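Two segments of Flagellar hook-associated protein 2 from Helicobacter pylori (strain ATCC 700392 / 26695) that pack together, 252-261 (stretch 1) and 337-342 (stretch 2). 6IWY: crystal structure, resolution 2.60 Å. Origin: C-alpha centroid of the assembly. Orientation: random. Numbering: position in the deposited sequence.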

# COMPACT_ATOMS: atom_id res chain seq x y z
N LEU A 252 4.59 10.97 10.92
CA LEU A 252 3.31 10.84 11.64
C LEU A 252 2.41 12.08 11.68
O LEU A 252 1.20 11.99 11.51
CB LEU A 252 3.63 10.45 13.08
CG LEU A 252 2.45 10.26 14.02
CD1 LEU A 252 1.76 8.98 13.65
CD2 LEU A 252 2.92 10.26 15.46
N LEU A 253 2.99 13.21 11.99
CA LEU A 253 2.22 14.42 12.20
C LEU A 253 2.98 15.55 11.58
O LEU A 253 4.17 15.67 11.74
CB LEU A 253 1.99 14.69 13.69
CG LEU A 253 1.27 15.99 14.08
CD1 LEU A 253 -0.00 16.24 13.23
CD2 LEU A 253 0.92 16.03 15.60
N LYS A 254 2.27 16.38 10.84
CA LYS A 254 2.87 17.54 10.21
C LYS A 254 1.90 18.66 10.47
O LYS A 254 0.75 18.49 10.18
CB LYS A 254 3.07 17.28 8.71
CG LYS A 254 3.20 18.54 7.83
CD LYS A 254 4.13 18.31 6.64
CE LYS A 254 3.61 18.96 5.38
NZ LYS A 254 2.44 18.20 4.88
N SER A 255 2.36 19.77 11.02
CA SER A 255 1.48 20.93 11.24
C SER A 255 0.73 21.33 9.99
O SER A 255 1.22 21.14 8.87
CB SER A 255 2.26 22.15 11.66
OG SER A 255 3.27 21.78 12.55
N SER A 256 -0.46 21.89 10.18
CA SER A 256 -1.23 22.45 9.06
C SER A 256 -0.64 23.74 8.53
O SER A 256 -0.87 24.10 7.40
CB SER A 256 -2.65 22.75 9.48
OG SER A 256 -3.43 21.57 9.45
N ARG A 257 0.10 24.43 9.38
CA ARG A 257 0.57 25.76 9.12
C ARG A 257 1.97 25.89 9.70
O ARG A 257 2.31 25.18 10.63
CB ARG A 257 -0.34 26.75 9.85
CG ARG A 257 -1.82 26.77 9.39
CD ARG A 257 -2.00 27.26 7.95
NE ARG A 257 -3.04 28.29 7.86
CZ ARG A 257 -2.89 29.50 7.34
NH1 ARG A 257 -1.75 29.91 6.78
NH2 ARG A 257 -3.91 30.32 7.36
N THR A 258 2.76 26.80 9.16
CA THR A 258 4.05 27.16 9.75
C THR A 258 3.77 27.61 11.16
O THR A 258 2.67 28.00 11.44
CB THR A 258 4.74 28.27 8.92
OG1 THR A 258 3.78 29.22 8.45
CG2 THR A 258 5.41 27.65 7.72
N ILE A 259 4.70 27.47 12.09
CA ILE A 259 4.40 27.81 13.49
C ILE A 259 4.30 29.30 13.49
O ILE A 259 4.97 29.94 12.70
CB ILE A 259 5.48 27.34 14.50
CG1 ILE A 259 5.37 25.83 14.70
CG2 ILE A 259 5.30 27.99 15.86
CD1 ILE A 259 6.43 25.30 15.61
N LYS A 260 3.45 29.86 14.33
CA LYS A 260 3.20 31.30 14.23
C LYS A 260 4.44 32.06 14.72
O LYS A 260 5.15 31.60 15.62
CB LYS A 260 1.92 31.72 14.97
CG LYS A 260 1.30 33.00 14.42
CD LYS A 260 0.04 33.43 15.21
CE LYS A 260 -0.41 34.84 14.86
NZ LYS A 260 -1.55 35.25 15.72
N GLU A 261 4.71 33.19 14.07
CA GLU A 261 5.80 34.10 14.45
C GLU A 261 5.44 34.92 15.69
O GLU A 261 4.31 35.43 15.80
CB GLU A 261 6.11 35.07 13.31
N LYS A 337 -3.71 25.85 17.90
CA LYS A 337 -3.99 26.24 16.52
C LYS A 337 -2.84 27.07 15.92
O LYS A 337 -2.59 27.00 14.71
CB LYS A 337 -5.28 27.02 16.41
CG LYS A 337 -5.26 28.37 17.00
CD LYS A 337 -6.50 29.10 16.60
CE LYS A 337 -6.46 30.50 17.11
NZ LYS A 337 -6.43 30.41 18.56
N ASP A 338 -2.12 27.81 16.76
CA ASP A 338 -0.96 28.57 16.32
C ASP A 338 0.23 27.65 16.02
O ASP A 338 1.18 28.08 15.35
CB ASP A 338 -0.60 29.62 17.37
CG ASP A 338 -1.63 30.77 17.43
OD1 ASP A 338 -2.22 31.15 16.38
OD2 ASP A 338 -1.84 31.31 18.53
N LEU A 339 0.20 26.40 16.50
CA LEU A 339 1.20 25.45 16.09
C LEU A 339 0.63 24.58 14.99
O LEU A 339 1.23 23.56 14.61
CB LEU A 339 1.67 24.58 17.25
CG LEU A 339 2.22 25.27 18.51
CD1 LEU A 339 2.38 24.23 19.64
CD2 LEU A 339 3.53 25.92 18.24
N GLY A 340 -0.52 24.99 14.45
CA GLY A 340 -1.19 24.21 13.41
C GLY A 340 -1.55 22.81 13.87
O GLY A 340 -1.56 21.88 13.07
N LEU A 341 -1.86 22.67 15.16
CA LEU A 341 -2.25 21.40 15.76
C LEU A 341 -3.66 21.47 16.38
O LEU A 341 -4.18 22.52 16.70
CB LEU A 341 -1.21 20.99 16.82
CG LEU A 341 0.27 20.90 16.36
CD1 LEU A 341 1.27 20.42 17.47
CD2 LEU A 341 0.34 19.99 15.15
N ASN A 342 -4.28 20.29 16.48
CA ASN A 342 -5.54 20.05 17.17
C ASN A 342 -5.33 19.21 18.37
O ASN A 342 -4.63 18.24 18.29
CB ASN A 342 -6.43 19.18 16.30
CG ASN A 342 -7.04 19.94 15.19
OD1 ASN A 342 -7.37 21.12 15.34
ND2 ASN A 342 -7.20 19.28 14.07

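Two backbone hydrogen bonds hold these segments together, and in both the longer stretch gives an amide while the shorter gives a carbonyl. S256 N donates to G340 O at 3.1 Å, with an N-H...O angle of 176°, so the amide points almost straight at its acceptor. K260 N donates to D338 O, also at 3.1 Å, but the angle of 143° makes this bond more bent. Within the shorter stretch, G340 N is satisfied by K337 O at 2.9 Å, which closes a tight turn.

Glycine suits the end of that turn twice over. Its phi of 60° is one that glycine tolerates readily, and an ideal CB there would lie 2.8 Å from R257 N and 3.0 Å from S256 N, both clashes. The bare CA lets the backbones approach, with S256 CA and G340 CA 4.7 Å apart.

S255 OG lies 3.4 Å from L339 O, yet its hydrogen bonding is met elsewhere in the structure. K260 extends its all-t side chain along D338; NZ remains 4.2 Å from OD1, so the opposite charges are near each other without forming a salt bridge.

Leucine and isoleucine supply apolar contacts that need no polar partner: I259 CG2 meets L339 CD2 at 3.6 Å, and L253 CD2 meets L341 CD2 at 4.0 Å.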